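PDB 3FFR: phosphoserine aminotransferase SerC from Cytophaga hutchinsonii ATCC 33406, which probably catalyses the pyridoxal-phosphate-dependent, reversible transfer of an amino group between phosphoserine and 2-oxoglutarate, a step of serine biosynthesis. Local coordinates for residues Gly32-Ser35 with Lys39-Glu42; Phe321-Gly326 with Val354-Glu359. All coordinates share one frame; numbering follows the deposited sequence.

Contact 1 of 2, residues Gly32-Ser35 with Lys39-Glu42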
# COMPACT_ATOMS: atom_id res chain seq x y z
N GLY A 32 -1.19 -15.32 -0.25
CA GLY A 32 -2.19 -14.22 -0.15
C GLY A 32 -3.28 -14.49 0.87
O GLY A 32 -4.10 -13.61 1.22
N VAL A 33 -3.24 -15.71 1.39
CA VAL A 33 -4.23 -16.24 2.33
C VAL A 33 -3.73 -16.31 3.77
O VAL A 33 -4.51 -16.17 4.72
CB VAL A 33 -4.70 -17.67 1.87
CG1 VAL A 33 -5.68 -18.31 2.87
CG2 VAL A 33 -5.34 -17.59 0.46
N ILE A 34 -2.45 -16.60 3.91
CA ILE A 34 -1.86 -16.77 5.25
C ILE A 34 -1.97 -15.49 6.07
O ILE A 34 -2.00 -14.37 5.54
CB ILE A 34 -0.37 -17.27 5.21
CG1 ILE A 34 0.54 -16.20 4.58
CG2 ILE A 34 -0.28 -18.66 4.50
CD1 ILE A 34 2.00 -16.51 4.55
N SER A 35 -2.07 -15.69 7.38
CA SER A 35 -2.12 -14.55 8.29
C SER A 35 -0.78 -13.81 8.31
O SER A 35 0.29 -14.42 8.31
CB SER A 35 -2.41 -15.01 9.72
OG SER A 35 -2.32 -13.93 10.60
N LYS A 39 3.60 -17.68 11.56
CA LYS A 39 5.02 -17.98 11.46
C LYS A 39 5.47 -18.02 10.01
O LYS A 39 6.59 -17.62 9.66
CB LYS A 39 5.38 -19.31 12.14
CG LYS A 39 6.85 -19.69 11.95
N LYS A 40 4.59 -18.49 9.14
CA LYS A 40 4.94 -18.55 7.73
C LYS A 40 5.15 -17.14 7.21
O LYS A 40 6.12 -16.88 6.51
CB LYS A 40 3.89 -19.26 6.90
CG LYS A 40 4.17 -19.19 5.40
CD LYS A 40 5.43 -19.95 4.92
CE LYS A 40 5.59 -19.88 3.39
NZ LYS A 40 6.79 -20.59 2.86
N PHE A 41 4.29 -16.20 7.59
CA PHE A 41 4.49 -14.82 7.12
C PHE A 41 5.79 -14.23 7.67
O PHE A 41 6.54 -13.53 6.97
CB PHE A 41 3.30 -13.86 7.44
CG PHE A 41 3.60 -12.46 7.01
CD1 PHE A 41 3.44 -12.09 5.71
CD2 PHE A 41 4.19 -11.57 7.89
CE1 PHE A 41 3.81 -10.80 5.27
CE2 PHE A 41 4.54 -10.29 7.49
CZ PHE A 41 4.34 -9.91 6.18
N GLU A 42 6.05 -14.52 8.94
CA GLU A 42 7.28 -14.03 9.57
C GLU A 42 8.51 -14.50 8.79
O GLU A 42 9.50 -13.78 8.64
CB GLU A 42 7.37 -14.44 11.04
CG GLU A 42 6.38 -13.71 11.86
CD GLU A 42 6.45 -14.12 13.32
OE1 GLU A 42 7.34 -14.89 13.67
OE2 GLU A 42 5.63 -13.65 14.11
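Ile34 and Phe41 meet where the loop before helix 39-55 folds back on that helix's first turn. Ile34 does the touching with its CD1 methyl. This lies 3.6 Å from Lys40 CG and 4.1 Å from Phe41 CB, over the backbone near Phe41 N. With chi1 at 66°, CG1 of Ile34 is tucked over its own backbone, flanked by N and C, and the extended chi2 carries CD1 to the helix. Beside it, Ser35 O comes within 3.2 Å of Phe41 CB, a close van der Waals approach. This is the tight part, and no hydrogen bond crosses it directly. Ser38 OG makes the polar link instead, bonded to both Ser35 O and Phe41 N, which makes Ser38 the N-cap of helix 39-55.

The solvent side is loose. Lys40 is exposed and gives only the base of its chain to Ile34; its amine leads away to a weak, long ion pair with Glu29. Ser35 is partly exposed, and its OG forms an ST turn with Arg37 N.

Val33 packs on Ser13 of the second subunit. The Phe41 ring leads away from the loop, onto Pro244, Ala246 and Ile249, so helix 39-55 is packed against the start of helix 246-262.

Contact 2 of 2, residues Phe321-Gly326 with Val354-Glu359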
# COMPACT_ATOMS: atom_id res chain seq x y z
N PHE A 321 8.13 -4.24 -33.33
CA PHE A 321 9.30 -4.92 -32.79
C PHE A 321 9.13 -5.27 -31.31
O PHE A 321 10.07 -5.71 -30.64
CB PHE A 321 10.53 -4.05 -32.93
CG PHE A 321 10.93 -3.80 -34.36
CD1 PHE A 321 11.75 -4.70 -35.01
CD2 PHE A 321 10.45 -2.70 -35.04
CE1 PHE A 321 12.11 -4.51 -36.36
CE2 PHE A 321 10.83 -2.49 -36.41
CZ PHE A 321 11.65 -3.41 -37.04
N ASP A 322 7.91 -5.09 -30.83
CA ASP A 322 7.58 -5.43 -29.44
C ASP A 322 8.46 -4.77 -28.39
O ASP A 322 8.98 -5.43 -27.46
CB ASP A 322 7.61 -6.94 -29.25
CG ASP A 322 6.31 -7.60 -29.66
OD1 ASP A 322 5.23 -6.99 -29.45
OD2 ASP A 322 6.39 -8.72 -30.17
N MSE A 323 8.61 -3.47 -28.56
CA MSE A 323 9.35 -2.64 -27.60
C MSE A 323 8.71 -1.26 -27.48
O MSE A 323 8.01 -0.80 -28.37
CB MSE A 323 10.82 -2.48 -28.00
CG MSE A 323 11.58 -3.80 -28.04
SE MSE A 323 13.44 -3.61 -28.50
CE MSE A 323 13.23 -3.12 -30.37
N ALA A 324 8.96 -0.64 -26.34
CA ALA A 324 8.52 0.74 -26.09
C ALA A 324 9.49 1.42 -25.13
O ALA A 324 10.05 0.78 -24.26
CB ALA A 324 7.10 0.80 -25.53
N VAL A 325 9.69 2.72 -25.34
CA VAL A 325 10.49 3.56 -24.45
C VAL A 325 9.56 4.59 -23.81
O VAL A 325 8.44 4.81 -24.26
CB VAL A 325 11.64 4.28 -25.20
CG1 VAL A 325 12.52 3.24 -25.89
CG2 VAL A 325 11.13 5.32 -26.18
N GLY A 326 10.02 5.20 -22.74
CA GLY A 326 9.24 6.24 -22.12
C GLY A 326 9.39 7.56 -22.84
O GLY A 326 10.39 7.83 -23.48
N VAL A 354 18.66 -0.96 -29.26
CA VAL A 354 19.63 -0.04 -29.88
C VAL A 354 19.74 -0.31 -31.39
O VAL A 354 19.80 0.61 -32.22
CB VAL A 354 21.00 -0.08 -29.17
CG1 VAL A 354 22.08 0.70 -29.97
CG2 VAL A 354 20.87 0.50 -27.75
N GLN A 355 19.73 -1.58 -31.75
CA GLN A 355 19.88 -1.94 -33.16
C GLN A 355 18.68 -1.46 -33.95
O GLN A 355 18.80 -1.00 -35.10
CB GLN A 355 20.04 -3.44 -33.33
CG GLN A 355 19.88 -3.91 -34.77
CD GLN A 355 19.87 -5.42 -34.86
OE1 GLN A 355 20.90 -6.07 -34.64
NE2 GLN A 355 18.69 -5.99 -35.16
N THR A 356 17.52 -1.56 -33.32
CA THR A 356 16.27 -1.20 -33.97
C THR A 356 16.24 0.31 -34.13
O THR A 356 15.88 0.84 -35.18
CB THR A 356 15.05 -1.73 -33.20
OG1 THR A 356 15.14 -3.16 -33.12
CG2 THR A 356 13.76 -1.34 -33.88
N LEU A 357 16.66 1.01 -33.08
CA LEU A 357 16.69 2.48 -33.13
C LEU A 357 17.65 2.95 -34.22
O LEU A 357 17.38 3.89 -34.98
CB LEU A 357 17.11 3.07 -31.79
CG LEU A 357 16.02 2.98 -30.71
CD1 LEU A 357 16.60 3.44 -29.37
CD2 LEU A 357 14.76 3.79 -31.05
N LYS A 358 18.79 2.30 -34.29
CA LYS A 358 19.82 2.68 -35.26
C LYS A 358 19.34 2.53 -36.68
O LYS A 358 19.59 3.37 -37.55
CB LYS A 358 21.07 1.82 -35.10
CG LYS A 358 21.81 2.12 -33.82
CD LYS A 358 22.86 1.07 -33.49
CE LYS A 358 23.96 1.00 -34.52
NZ LYS A 358 24.98 0.02 -34.04
N GLU A 359 18.63 1.44 -36.88
CA GLU A 359 18.17 1.05 -38.20
C GLU A 359 16.97 1.84 -38.67
O GLU A 359 16.91 2.22 -39.85
CB GLU A 359 17.86 -0.45 -38.27
CG GLU A 359 19.10 -1.33 -38.15
CD GLU A 359 18.79 -2.83 -38.28
OE1 GLU A 359 17.61 -3.19 -38.45
OE2 GLU A 359 19.74 -3.64 -38.19
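Phe321 and Thr356 mark the closest approach of the two backbones, with their CA atoms 8.0 Å apart, where the turn leading into strand 323-327 passes helix 347-360. This is helix-on-sheet packing in an alpha/beta unit, consistent with the small C-terminal domain of class V aminotransferases. Strand 336-340 lies between strands 302-307 and 323-327, which helix 311-318 connects, so the topology is a split beta-alpha-beta.

Thr356 carries the helix side of the contact. Its CG2 methyl rests over one face of the Phe321 ring, 3.8 Å from the ring centroid and 14° off the ring normal. This is a CH-pi contact, offset slightly toward the rim, with CG2 3.8 Å from Phe321 CD2. The methyl is anti to the backbone N while OG1 lies beside that N (chi1 -59°). The same rotamer therefore offers the methyl to the ring and returns OG1 to a hydrogen bond with Lys352 O, one helical turn earlier; Lys352 NZ in turn bonds Phe321 O, a polar tie between turn and helix beside the CH-pi contact.

With a serine in place of Phe321, the Thr356 methyl would probably lose the aromatic face it rests on, and a gap would open between the turn and the helix. Leu318 of helix 311-318 touches both Thr356 and Val325, so this helix borders the same interface. Lys358 and Glu359, farther along helix 347-360, belong to a site holding a polyether molecule.

Met323, present as selenomethionine, meets Thr356 tip to tip. Its chain is bent at chi3 (-70°), and the terminal methyl CE stops 3.6 Å from Thr356 CB and 3.3 Å from Thr356 OG1.

How the contacts relate
The two contacts share no helix or strand, and their centres lie about 42 Å apart. Both are far from the centre of the chain. Contact 1 is local, with three residues between its segments, and is partly buried beside the second subunit. Contact 2 brings together segments with 27 residues between them, is buried, and is not touched by another chain. Neither has a hydrogen bond running directly between its segments. In contact 1 an aliphatic methyl and a carbonyl oxygen press on the first turn of a helix. In contact 2 a methyl lies on an aromatic face, and a strand and the turn before it pack against a helix that covers the sheet.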